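Local coordinates for protein AtxE2 (Asticcacaulis excentricus, PDB 5TXC) that hydrolyses the isopeptide bond of the lasso peptides astexin-2 and astexin-3, converting these threaded substrates into linear peptides, at residues S164-D169 against Q232-K237; E107-T112 against A126-Q131; G138-Y143 against R155-G160; D98-D103 against K159-S164. All blocks are in the same frame, centred on the assembly; numbering follows the deposited sequence.

Contact 1: S164-D169 against Q232-K237; sequences SPVIED and QVLDLK
Leu234 reaches from one four-stranded sheet back to Val166 and Ile167 of the preceding one, a join between neighbouring blades of the beta-propeller expected in this peptidase family. Strand 165-167 is the last of its sheet, and strand 230-235 lies inside the following one; the link is made by side chains, with the nearest CA atoms 7.5 Å apart (Ile167 and Leu234). Leu234 can be followed outward. Its CB already lies 4.3 Å from Ile167 CG1. From there CG stands anti to the backbone N (chi1 172°), which carries CD2 toward the other sheet. CD2 settles 3.7 Å from Ile167 CG1 and 3.5 Å from the carbonyl oxygen Val166 O, the two side chains sliding past each other in opposite directions. A classic beta bulge, Val166 and Ile167 both facing Val153 of strand 150-157, lies at this point of strand 165-167. Further along, Leu236 crosses Val166 at about a right angle and spreads one methyl over both branches, CD2 lying 3.7 Å from Val166 CG2 and 3.9 Å from Val166 CG1. At the other end the contact turns polar but slack: Asp169 OD2, hydrogen-bonded to Tyr186 OH, stands 4.0 Å from Gln232 OE1.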
loop_
_atom_site.group_PDB
_atom_site.type_symbol
_atom_site.label_atom_id
_atom_site.label_comp_id
_atom_site.label_asym_id
_atom_site.label_seq_id
_atom_site.Cartn_x
_atom_site.Cartn_y
_atom_site.Cartn_z
ATOM N N SER A 164 -19.244 -23.609 -0.314
ATOM C CA SER A 164 -20.413 -23.251 -1.117
ATOM C C SER A 164 -20.512 -21.782 -1.537
ATOM O O SER A 164 -20.680 -20.897 -0.690
ATOM C CB SER A 164 -21.680 -23.641 -0.362
ATOM O OG SER A 164 -22.797 -22.933 -0.879
ATOM N N PRO A 165 -20.367 -21.494 -2.834
ATOM C CA PRO A 165 -20.790 -20.198 -3.377
ATOM C C PRO A 165 -22.300 -20.057 -3.333
ATOM O O PRO A 165 -23.033 -21.031 -3.209
ATOM C CB PRO A 165 -20.302 -20.232 -4.827
ATOM C CG PRO A 165 -20.077 -21.670 -5.114
ATOM C CD PRO A 165 -19.654 -22.300 -3.831
ATOM N N VAL A 166 -22.766 -18.819 -3.475
ATOM C CA VAL A 166 -24.166 -18.519 -3.198
ATOM C C VAL A 166 -24.754 -17.538 -4.214
ATOM O O VAL A 166 -25.893 -17.713 -4.650
ATOM C CB VAL A 166 -24.296 -18.048 -1.735
ATOM C CG1 VAL A 166 -24.846 -16.649 -1.612
ATOM C CG2 VAL A 166 -25.088 -19.069 -0.916
ATOM N N ILE A 167 -24.028 -16.469 -4.553
ATOM C CA ILE A 167 -24.464 -15.528 -5.581
ATOM C C ILE A 167 -23.417 -15.487 -6.681
ATOM O O ILE A 167 -22.217 -15.359 -6.404
ATOM C CB ILE A 167 -24.720 -14.107 -5.054
ATOM C CG1 ILE A 167 -25.625 -14.108 -3.822
ATOM C CG2 ILE A 167 -25.390 -13.320 -6.133
ATOM C CD1 ILE A 167 -25.723 -12.730 -3.142
ATOM N N GLU A 168 -23.881 -15.587 -7.920
ATOM C CA GLU A 168 -23.051 -15.562 -9.110
ATOM C C GLU A 168 -23.822 -14.852 -10.211
ATOM O O GLU A 168 -25.036 -15.020 -10.320
ATOM C CB GLU A 168 -22.662 -17.008 -9.458
ATOM C CG GLU A 168 -21.783 -17.218 -10.664
ATOM C CD GLU A 168 -21.637 -18.705 -11.026
ATOM O OE1 GLU A 168 -21.917 -19.579 -10.167
ATOM O OE2 GLU A 168 -21.284 -19.001 -12.188
ATOM N N ASP A 169 -23.138 -14.036 -11.004
ATOM C CA ASP A 169 -23.804 -13.254 -12.043
ATOM C C ASP A 169 -22.848 -13.077 -13.224
ATOM O O ASP A 169 -21.693 -13.508 -13.184
ATOM C CB ASP A 169 -24.274 -11.901 -11.488
ATOM C CG ASP A 169 -25.674 -11.488 -11.993
ATOM O OD1 ASP A 169 -25.945 -11.511 -13.219
ATOM O OD2 ASP A 169 -26.514 -11.117 -11.152
ATOM N N GLN A 232 -29.234 -5.911 -6.607
ATOM C CA GLN A 232 -30.172 -7.017 -6.664
ATOM C C GLN A 232 -30.157 -7.727 -5.326
ATOM O O GLN A 232 -29.169 -7.667 -4.594
ATOM C CB GLN A 232 -29.805 -8.018 -7.782
ATOM C CG GLN A 232 -30.881 -8.197 -8.864
ATOM C CD GLN A 232 -30.382 -7.820 -10.232
ATOM O OE1 GLN A 232 -29.401 -8.382 -10.712
ATOM N NE2 GLN A 232 -31.044 -6.865 -10.870
ATOM N N VAL A 233 -31.254 -8.411 -4.993
ATOM C CA VAL A 233 -31.303 -9.178 -3.750
ATOM C C VAL A 233 -31.691 -10.613 -4.054
ATOM O O VAL A 233 -32.507 -10.878 -4.942
ATOM C CB VAL A 233 -32.216 -8.544 -2.668
ATOM C CG1 VAL A 233 -32.813 -7.283 -3.162
ATOM C CG2 VAL A 233 -33.244 -9.506 -2.165
ATOM N N LEU A 234 -31.018 -11.536 -3.379
ATOM C CA LEU A 234 -31.214 -12.965 -3.535
ATOM C C LEU A 234 -31.903 -13.519 -2.299
ATOM O O LEU A 234 -31.430 -13.325 -1.180
ATOM C CB LEU A 234 -29.880 -13.695 -3.724
ATOM C CG LEU A 234 -30.042 -15.219 -3.695
ATOM C CD1 LEU A 234 -30.754 -15.653 -4.967
ATOM C CD2 LEU A 234 -28.737 -15.997 -3.506
ATOM N N ASP A 235 -32.984 -14.253 -2.511
ATOM C CA ASP A 235 -33.610 -15.032 -1.452
ATOM C C ASP A 235 -32.925 -16.383 -1.396
ATOM O O ASP A 235 -32.998 -17.157 -2.353
ATOM C CB ASP A 235 -35.101 -15.214 -1.728
ATOM C CG ASP A 235 -35.842 -15.873 -0.577
ATOM O OD1 ASP A 235 -35.215 -16.286 0.429
ATOM O OD2 ASP A 235 -37.080 -15.985 -0.702
ATOM N N LEU A 236 -32.295 -16.682 -0.271
ATOM C CA LEU A 236 -31.562 -17.932 -0.169
ATOM C C LEU A 236 -32.473 -19.135 0.034
ATOM O O LEU A 236 -31.999 -20.269 -0.059
ATOM C CB LEU A 236 -30.546 -17.845 0.965
ATOM C CG LEU A 236 -29.370 -16.890 0.763
ATOM C CD1 LEU A 236 -28.715 -16.562 2.099
ATOM C CD2 LEU A 236 -28.371 -17.488 -0.180
ATOM N N LYS A 237 -33.764 -18.923 0.284
ATOM C CA LYS A 237 -34.714 -20.026 0.380
ATOM C C LYS A 237 -35.266 -20.424 -0.990
ATOM O O LYS A 237 -35.420 -21.616 -1.277
ATOM C CB LYS A 237 -35.854 -19.645 1.331
ATOM C CG LYS A 237 -35.380 -19.321 2.756
ATOM C CD LYS A 237 -36.375 -18.450 3.529
ATOM C CE LYS A 237 -37.527 -19.271 4.092
ATOM N NZ LYS A 237 -38.464 -18.450 4.910
#

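Contact 2: E107-T112 against A126-Q131; sequences EYLFWT and ANLTIQ
Backbone amides and carbonyls of Leu109, Trp111, Ala126 and Leu128 lock two loop segments together through a single beta bridge at Phe110 and Asn127. Leu128 N gives a nearly straight bond (168°) to Leu109 O at 2.7 Å. Trp111 N donates to Ala126 O at 2.9 Å, and that oxygen takes a second hydrogen from a water 2.7 Å away, which also donates to Trp111 O. Ala126 O is thus gripped by two donors, with the CA of Phe110 adding a CA-H...O contact. Ala126 N bonds Ser124 OG, and Asn127 O bonds Thr51 OG1. Tyr108 OH passes close to Asn127 N without a usable angle; its partner is Gly125 O. Asn127 CB sits over the ring face of Tyr108 as a CH-pi contact, 3.9 Å from the centroid, while ND2 bonds weakly to Gly50 O. The apolar half is Leu109 CD2 against Leu128 CD2, alongside at 3.6 Å, and Leu128 CD1 at the indole edge of Trp111. Phe110 meets Trp641 and His637 edge-to-face, and Ala126 lies about 9 Å from His638, side chain to side chain. The loop carrying Trp116, which binds astexin-3, is therefore closed by paired main-chain groups.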
loop_
_atom_site.group_PDB
_atom_site.type_symbol
_atom_site.label_atom_id
_atom_site.label_comp_id
_atom_site.label_asym_id
_atom_site.label_seq_id
_atom_site.Cartn_x
_atom_site.Cartn_y
_atom_site.Cartn_z
ATOM N N GLU A 107 -8.832 -17.372 -5.569
ATOM C CA GLU A 107 -7.755 -16.744 -6.320
ATOM C C GLU A 107 -7.540 -15.326 -5.838
ATOM O O GLU A 107 -8.384 -14.739 -5.168
ATOM C CB GLU A 107 -8.069 -16.701 -7.814
ATOM C CG GLU A 107 -8.598 -18.026 -8.344
ATOM C CD GLU A 107 -9.036 -17.983 -9.796
ATOM O OE1 GLU A 107 -8.960 -19.047 -10.445
ATOM O OE2 GLU A 107 -9.470 -16.916 -10.284
ATOM N N TYR A 108 -6.385 -14.786 -6.186
ATOM C CA TYR A 108 -6.025 -13.426 -5.838
ATOM C C TYR A 108 -6.998 -12.454 -6.483
ATOM O O TYR A 108 -7.140 -12.424 -7.704
ATOM C CB TYR A 108 -4.593 -13.178 -6.281
ATOM C CG TYR A 108 -3.897 -11.950 -5.731
ATOM C CD1 TYR A 108 -4.120 -10.690 -6.281
ATOM C CD2 TYR A 108 -2.971 -12.057 -4.700
ATOM C CE1 TYR A 108 -3.448 -9.571 -5.806
ATOM C CE2 TYR A 108 -2.307 -10.942 -4.215
ATOM C CZ TYR A 108 -2.545 -9.714 -4.775
ATOM O OH TYR A 108 -1.887 -8.617 -4.308
ATOM N N LEU A 109 -7.714 -11.697 -5.659
ATOM C CA LEU A 109 -8.748 -10.792 -6.133
ATOM C C LEU A 109 -8.193 -9.376 -6.208
ATOM O O LEU A 109 -7.873 -8.778 -5.177
ATOM C CB LEU A 109 -9.949 -10.855 -5.200
ATOM C CG LEU A 109 -11.356 -10.509 -5.664
ATOM C CD1 LEU A 109 -12.361 -11.031 -4.616
ATOM C CD2 LEU A 109 -11.509 -9.032 -5.884
ATOM N N PHE A 110 -8.165 -8.807 -7.406
ATOM C CA PHE A 110 -7.521 -7.516 -7.605
ATOM C C PHE A 110 -8.437 -6.396 -7.181
ATOM O O PHE A 110 -9.611 -6.367 -7.559
ATOM C CB PHE A 110 -7.118 -7.317 -9.064
ATOM C CG PHE A 110 -5.987 -8.190 -9.489
ATOM C CD1 PHE A 110 -4.786 -8.163 -8.799
ATOM C CD2 PHE A 110 -6.115 -9.036 -10.582
ATOM C CE1 PHE A 110 -3.742 -8.965 -9.183
ATOM C CE2 PHE A 110 -5.066 -9.839 -10.973
ATOM C CZ PHE A 110 -3.882 -9.809 -10.271
ATOM N N TRP A 111 -7.898 -5.477 -6.392
ATOM C CA TRP A 111 -8.626 -4.279 -6.008
ATOM C C TRP A 111 -8.669 -3.287 -7.171
ATOM O O TRP A 111 -7.631 -2.866 -7.679
ATOM C CB TRP A 111 -7.987 -3.670 -4.768
ATOM C CG TRP A 111 -8.443 -2.294 -4.487
ATOM C CD1 TRP A 111 -9.609 -1.917 -3.917
ATOM C CD2 TRP A 111 -7.723 -1.092 -4.786
ATOM N NE1 TRP A 111 -9.665 -0.549 -3.813
ATOM C CE2 TRP A 111 -8.519 -0.014 -4.349
ATOM C CE3 TRP A 111 -6.472 -0.819 -5.385
ATOM C CZ2 TRP A 111 -8.114 1.330 -4.496
ATOM C CZ3 TRP A 111 -6.062 0.515 -5.522
ATOM C CH2 TRP A 111 -6.887 1.570 -5.079
ATOM N N THR A 112 -9.864 -2.879 -7.564
ATOM C CA THR A 112 -10.033 -2.058 -8.751
ATOM C C THR A 112 -10.942 -0.864 -8.479
ATOM O O THR A 112 -11.908 -0.966 -7.711
ATOM C CB THR A 112 -10.596 -2.919 -9.898
ATOM O OG1 THR A 112 -10.859 -2.094 -11.036
ATOM C CG2 THR A 112 -11.877 -3.651 -9.465
ATOM N N ALA A 126 -2.691 -4.689 -6.214
ATOM C CA ALA A 126 -3.038 -4.908 -4.816
ATOM C C ALA A 126 -4.253 -5.820 -4.702
ATOM O O ALA A 126 -5.149 -5.779 -5.546
ATOM C CB ALA A 126 -3.310 -3.565 -4.126
ATOM N N ASN A 127 -4.262 -6.673 -3.673
ATOM C CA ASN A 127 -5.402 -7.538 -3.395
ATOM C C ASN A 127 -6.533 -6.764 -2.720
ATOM O O ASN A 127 -6.289 -5.896 -1.876
ATOM C CB ASN A 127 -4.990 -8.696 -2.494
ATOM C CG ASN A 127 -4.385 -8.229 -1.180
ATOM O OD1 ASN A 127 -3.556 -7.317 -1.151
ATOM N ND2 ASN A 127 -4.794 -8.863 -0.081
ATOM N N LEU A 128 -7.774 -7.099 -3.076
ATOM C CA LEU A 128 -8.935 -6.485 -2.425
ATOM C C LEU A 128 -9.001 -6.900 -0.959
ATOM O O LEU A 128 -8.816 -8.069 -0.621
ATOM C CB LEU A 128 -10.230 -6.907 -3.123
ATOM C CG LEU A 128 -11.559 -6.287 -2.636
ATOM C CD1 LEU A 128 -11.628 -4.812 -2.968
ATOM C CD2 LEU A 128 -12.791 -6.981 -3.198
ATOM N N THR A 129 -9.279 -5.944 -0.081
ATOM C CA THR A 129 -9.530 -6.298 1.309
ATOM C C THR A 129 -10.896 -6.952 1.400
ATOM O O THR A 129 -11.880 -6.435 0.870
ATOM C CB THR A 129 -9.452 -5.071 2.220
ATOM O OG1 THR A 129 -8.105 -4.592 2.253
ATOM C CG2 THR A 129 -9.861 -5.418 3.639
ATOM N N ILE A 130 -10.949 -8.120 2.015
ATOM C CA ILE A 130 -12.179 -8.899 2.111
ATOM C C ILE A 130 -12.811 -8.598 3.459
ATOM O O ILE A 130 -12.260 -8.975 4.496
ATOM C CB ILE A 130 -11.902 -10.400 1.971
ATOM C CG1 ILE A 130 -11.114 -10.658 0.681
ATOM C CG2 ILE A 130 -13.209 -11.196 2.101
ATOM C CD1 ILE A 130 -11.736 -10.050 -0.554
ATOM N N GLN A 131 -13.966 -7.933 3.462
ATOM C CA GLN A 131 -14.632 -7.613 4.718
ATOM C C GLN A 131 -15.742 -8.622 4.950
ATOM O O GLN A 131 -16.763 -8.571 4.254
ATOM C CB GLN A 131 -15.188 -6.188 4.715
ATOM C CG GLN A 131 -15.136 -5.462 3.380
ATOM C CD GLN A 131 -15.708 -4.026 3.436
ATOM O OE1 GLN A 131 -16.409 -3.636 4.393
ATOM N NE2 GLN A 131 -15.427 -3.245 2.384
HETATM O O HOH W 1 -5.099 -4.492 -7.971
#

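Contact 3: G138-Y143 against R155-G160; sequences GTHLAY and RASVKG
Leu141 and Ala156 pair backbone to backbone at the heart of a beta hairpin, strands 140-147 and 150-157, the two middle strands of a four-stranded antiparallel propeller blade. They form the hydrogen-bonded pair: Leu141 N to Ala156 O and Ala156 N to Leu141 O are both 3.1 Å. Their face of the sheet is apolar and buried. Ala156 CB rests 4.0 Å from Tyr143 CE1, at the edge of that ring, while Val158 CG1 comes across Leu141 CG. Val102 of strand 100-104 packs on both Leu141 and Ala156, and Tyr143 OH is hydrogen-bonded to Asp103. The other face, with His140, Arg155 and Ser157, is closely packed too, Trp178 of strand 175-178 lying on His140 and Arg155. There Arg155, bent at chi2 and chi3, brings its guanidinium over one face of the imidazole, with NH1 3.0 Å from His140 CE1 and the planes 39° apart; Thr139 CG2 covers the opposite face. Without the imidazole, as with an alanine here, the guanidinium of Arg155 is likely to lose its stacking partner and swing. The loose, solvent side is at the strand ends: Val158 N to Thr139 O is a weak bond of 3.3 Å, Ser157 OG reaches Gly160 O only weakly, and Lys159 and Gly160 are exposed, the glycine poorly ordered. So many guanidinium atoms over the imidazole, without a hydrogen bond between the two groups, would be expected to discourage protonation of His140.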
loop_
_atom_site.group_PDB
_atom_site.type_symbol
_atom_site.label_atom_id
_atom_site.label_comp_id
_atom_site.label_asym_id
_atom_site.label_seq_id
_atom_site.Cartn_x
_atom_site.Cartn_y
_atom_site.Cartn_z
ATOM N N GLY A 138 -25.431 -14.194 13.733
ATOM C CA GLY A 138 -24.077 -14.570 14.110
ATOM C C GLY A 138 -23.703 -15.966 13.689
ATOM O O GLY A 138 -22.781 -16.553 14.248
ATOM N N THR A 139 -24.392 -16.494 12.687
ATOM C CA THR A 139 -24.355 -17.883 12.249
ATOM C C THR A 139 -23.529 -18.101 10.987
ATOM O O THR A 139 -22.858 -19.129 10.855
ATOM C CB THR A 139 -25.799 -18.355 12.047
ATOM O OG1 THR A 139 -26.243 -18.975 13.253
ATOM C CG2 THR A 139 -25.916 -19.316 10.934
ATOM N N HIS A 140 -23.632 -17.192 10.026
ATOM C CA HIS A 140 -22.921 -17.312 8.771
ATOM C C HIS A 140 -22.150 -16.035 8.464
ATOM O O HIS A 140 -22.447 -14.955 8.980
ATOM C CB HIS A 140 -23.883 -17.648 7.633
ATOM C CG HIS A 140 -24.542 -18.978 7.791
ATOM N ND1 HIS A 140 -25.910 -19.132 7.836
ATOM C CD2 HIS A 140 -24.016 -20.218 7.934
ATOM C CE1 HIS A 140 -26.198 -20.414 7.982
ATOM N NE2 HIS A 140 -25.068 -21.092 8.052
ATOM N N LEU A 141 -21.129 -16.188 7.629
ATOM C CA LEU A 141 -20.440 -15.063 7.023
ATOM C C LEU A 141 -20.796 -15.014 5.550
ATOM O O LEU A 141 -21.021 -16.052 4.931
ATOM C CB LEU A 141 -18.926 -15.175 7.152
ATOM C CG LEU A 141 -18.344 -15.267 8.545
ATOM C CD1 LEU A 141 -16.876 -15.566 8.396
ATOM C CD2 LEU A 141 -18.596 -14.017 9.361
ATOM N N ALA A 142 -20.884 -13.802 4.999
ATOM C CA ALA A 142 -20.923 -13.604 3.556
ATOM C C ALA A 142 -19.729 -12.753 3.121
ATOM O O ALA A 142 -19.334 -11.810 3.817
ATOM C CB ALA A 142 -22.228 -12.956 3.106
ATOM N N TYR A 143 -19.131 -13.103 1.985
ATOM C CA TYR A 143 -17.918 -12.421 1.559
ATOM C C TYR A 143 -17.661 -12.714 0.096
ATOM O O TYR A 143 -18.054 -13.769 -0.418
ATOM C CB TYR A 143 -16.723 -12.857 2.397
ATOM C CG TYR A 143 -16.537 -14.340 2.389
ATOM C CD1 TYR A 143 -17.258 -15.144 3.277
ATOM C CD2 TYR A 143 -15.673 -14.956 1.491
ATOM C CE1 TYR A 143 -17.113 -16.513 3.287
ATOM C CE2 TYR A 143 -15.513 -16.348 1.487
ATOM C CZ TYR A 143 -16.240 -17.118 2.393
ATOM O OH TYR A 143 -16.119 -18.497 2.437
ATOM N N ARG A 155 -20.987 -18.145 1.293
ATOM C CA ARG A 155 -21.408 -18.162 2.692
ATOM C C ARG A 155 -20.734 -19.316 3.409
ATOM O O ARG A 155 -20.522 -20.378 2.832
ATOM C CB ARG A 155 -22.933 -18.303 2.919
ATOM C CG ARG A 155 -23.541 -19.527 2.290
ATOM C CD ARG A 155 -24.550 -20.224 3.204
ATOM N NE ARG A 155 -25.580 -19.349 3.742
ATOM C CZ ARG A 155 -26.491 -19.754 4.629
ATOM N NH1 ARG A 155 -26.477 -21.013 5.049
ATOM N NH2 ARG A 155 -27.412 -18.914 5.101
ATOM N N ALA A 156 -20.488 -19.133 4.700
ATOM C CA ALA A 156 -19.709 -20.087 5.466
ATOM C C ALA A 156 -20.269 -20.230 6.868
ATOM O O ALA A 156 -20.646 -19.238 7.499
ATOM C CB ALA A 156 -18.246 -19.661 5.556
ATOM N N SER A 157 -20.335 -21.470 7.344
ATOM C CA SER A 157 -20.632 -21.693 8.742
ATOM C C SER A 157 -19.484 -21.137 9.548
ATOM O O SER A 157 -18.318 -21.358 9.215
ATOM C CB SER A 157 -20.762 -23.184 9.039
ATOM O OG SER A 157 -22.097 -23.612 8.917
ATOM N N VAL A 158 -19.812 -20.443 10.631
ATOM C CA VAL A 158 -18.758 -19.862 11.449
ATOM C C VAL A 158 -18.108 -20.940 12.292
ATOM O O VAL A 158 -17.018 -20.730 12.830
ATOM C CB VAL A 158 -19.309 -18.698 12.282
ATOM C CG1 VAL A 158 -19.781 -17.612 11.326
ATOM C CG2 VAL A 158 -20.447 -19.157 13.153
ATOM N N LYS A 159 -18.842 -22.016 12.573
ATOM C CA LYS A 159 -18.286 -23.312 12.964
ATOM C C LYS A 159 -19.412 -24.306 12.726
ATOM O O LYS A 159 -20.433 -24.221 13.420
ATOM C CB LYS A 159 -17.844 -23.384 14.427
ATOM C CG LYS A 159 -17.019 -24.659 14.749
ATOM C CD LYS A 159 -16.827 -24.750 16.280
ATOM C CE LYS A 159 -16.186 -26.057 16.729
ATOM N NZ LYS A 159 -14.915 -26.323 15.996
ATOM N N GLY A 160 -19.174 -25.301 11.853
ATOM C CA GLY A 160 -20.093 -26.368 11.456
ATOM C C GLY A 160 -19.856 -26.573 9.972
ATOM O O GLY A 160 -20.784 -26.667 9.159
#

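Contact 4: D98-D103 against K159-S164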
loop_
_atom_site.group_PDB
_atom_site.type_symbol
_atom_site.label_atom_id
_atom_site.label_comp_id
_atom_site.label_asym_id
_atom_site.label_seq_id
_atom_site.Cartn_x
_atom_site.Cartn_y
_atom_site.Cartn_z
ATOM N N ASP A 98 -9.104 -21.738 19.912
ATOM C CA ASP A 98 -8.273 -21.538 18.734
ATOM C C ASP A 98 -9.094 -20.969 17.585
ATOM O O ASP A 98 -10.318 -21.118 17.520
ATOM C CB ASP A 98 -7.663 -22.852 18.242
ATOM C CG ASP A 98 -6.660 -23.445 19.201
ATOM O OD1 ASP A 98 -6.125 -22.714 20.067
ATOM O OD2 ASP A 98 -6.377 -24.653 19.050
ATOM N N ALA A 99 -8.396 -20.326 16.655
ATOM C CA ALA A 99 -9.069 -19.820 15.472
ATOM C C ALA A 99 -9.552 -20.984 14.613
ATOM O O ALA A 99 -9.049 -22.101 14.702
ATOM C CB ALA A 99 -8.136 -18.930 14.661
ATOM N N ILE A 100 -10.529 -20.715 13.757
ATOM C CA ILE A 100 -11.136 -21.758 12.939
ATOM C C ILE A 100 -11.185 -21.289 11.497
ATOM O O ILE A 100 -11.663 -20.182 11.212
ATOM C CB ILE A 100 -12.553 -22.119 13.418
ATOM C CG1 ILE A 100 -12.488 -22.846 14.758
ATOM C CG2 ILE A 100 -13.263 -22.934 12.369
ATOM C CD1 ILE A 100 -13.841 -23.025 15.378
ATOM N N ASP A 101 -10.645 -22.098 10.593
ATOM C CA ASP A 101 -10.742 -21.779 9.174
ATOM C C ASP A 101 -12.135 -22.179 8.711
ATOM O O ASP A 101 -12.451 -23.368 8.622
ATOM C CB ASP A 101 -9.640 -22.469 8.362
ATOM C CG ASP A 101 -8.232 -21.943 8.683
ATOM O OD1 ASP A 101 -8.085 -20.741 8.957
ATOM O OD2 ASP A 101 -7.251 -22.719 8.643
ATOM N N VAL A 102 -12.992 -21.183 8.464
ATOM C CA VAL A 102 -14.344 -21.452 7.980
ATOM C C VAL A 102 -14.401 -21.509 6.472
ATOM O O VAL A 102 -15.446 -21.859 5.904
ATOM C CB VAL A 102 -15.351 -20.399 8.495
ATOM C CG1 VAL A 102 -15.424 -20.433 10.020
ATOM C CG2 VAL A 102 -14.971 -19.005 7.989
ATOM N N ASP A 103 -13.299 -21.204 5.801
ATOM C CA ASP A 103 -13.188 -21.414 4.369
ATOM C C ASP A 103 -11.708 -21.364 4.035
ATOM O O ASP A 103 -10.925 -20.737 4.757
ATOM C CB ASP A 103 -13.963 -20.370 3.563
ATOM C CG ASP A 103 -14.002 -20.696 2.077
ATOM O OD1 ASP A 103 -13.707 -21.857 1.738
ATOM O OD2 ASP A 103 -14.275 -19.794 1.243
ATOM N N LYS A 159 -18.842 -22.016 12.573
ATOM C CA LYS A 159 -18.286 -23.312 12.964
ATOM C C LYS A 159 -19.412 -24.306 12.726
ATOM O O LYS A 159 -20.433 -24.221 13.420
ATOM C CB LYS A 159 -17.844 -23.384 14.427
ATOM C CG LYS A 159 -17.019 -24.659 14.749
ATOM C CD LYS A 159 -16.827 -24.750 16.280
ATOM C CE LYS A 159 -16.186 -26.057 16.729
ATOM N NZ LYS A 159 -14.915 -26.323 15.996
ATOM N N GLY A 160 -19.174 -25.301 11.853
ATOM C CA GLY A 160 -20.093 -26.368 11.456
ATOM C C GLY A 160 -19.856 -26.573 9.972
ATOM O O GLY A 160 -20.784 -26.667 9.159
ATOM N N GLU A 161 -18.570 -26.679 9.640
ATOM C CA GLU A 161 -18.001 -25.936 8.529
ATOM C C GLU A 161 -18.594 -26.278 7.175
ATOM O O GLU A 161 -18.981 -27.422 6.924
ATOM C CB GLU A 161 -16.485 -26.114 8.508
ATOM C CG GLU A 161 -15.816 -25.936 9.839
ATOM C CD GLU A 161 -16.387 -24.819 10.696
ATOM O OE1 GLU A 161 -16.322 -24.979 11.924
ATOM O OE2 GLU A 161 -16.871 -23.788 10.183
ATOM N N GLY A 162 -18.634 -25.272 6.300
ATOM C CA GLY A 162 -19.354 -25.322 5.049
ATOM C C GLY A 162 -18.831 -24.324 4.039
ATOM O O GLY A 162 -18.745 -23.138 4.343
ATOM N N ALA A 163 -18.551 -24.786 2.816
ATOM C CA ALA A 163 -17.983 -23.991 1.730
ATOM C C ALA A 163 -19.075 -23.272 0.961
ATOM O O ALA A 163 -19.689 -22.351 1.491
ATOM C CB ALA A 163 -17.168 -24.877 0.774
ATOM N N SER A 164 -19.244 -23.609 -0.314
ATOM C CA SER A 164 -20.413 -23.251 -1.117
ATOM C C SER A 164 -20.512 -21.782 -1.537
ATOM O O SER A 164 -20.680 -20.897 -0.690
ATOM C CB SER A 164 -21.680 -23.641 -0.362
ATOM O OG SER A 164 -22.797 -22.933 -0.879
#
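Ile100 holds CG1 anti to its carbonyl carbon (chi1 -70°) and CG2 anti to its backbone N, and the two branches go to different partners. CD1, at the end of the longer branch, lies against Lys159, whose chain runs out extended before bending at chi4 (53°). The methyl is thus met by several atoms of that chain, with Lys159 CG and Lys159 CD each 3.6 Å away and the ammonium NZ at 3.5 Å. CG2 faces the carboxylate of Glu161, which folds back at chi2; the model is strained around OE1, and the placing of that oxygen is doubtful. Glu161 OE2 is 3.7 Å from Val102 CG1. Strand 100-104 is an end strand of one propeller sheet, and 159-164 is the connection between the last two strands of the next, so this is a surface junction between two sheets. The Lys159 chain would probably lose its apolar support and move more freely if Ile100 were cut back to an alanine. Val102 and Asp103 both face Met88 in a classic beta bulge, where the chain turns a corner. At that corner, the carbonyl oxygens Val102 O and Gly162 O approach to 3.9 Å.

Coming from the N terminus, the chain reaches 98-103, the first half of contact 4, and does not meet its partner until 159-164. Inside that long loop contact 2 opens at 107-112 and closes at 126-131, fully nested, bridging the loop that faces the catalytic side. Contact 3 begins next, also within the loop, and ends on the stretch that completes contact 4, sharing Lys159 and Gly160; Val102 of contact 4 packs on Ala156, Ser157 and Val158 of contact 3. Ser164 then hands over to contact 1, which encloses helix 190-202 and closes at 232-237. Contact 4 thus ties strand 100-104 to the sheet to which contact 3 belongs, and contact 1 ties that sheet to the following one, with Val166 touching Arg155.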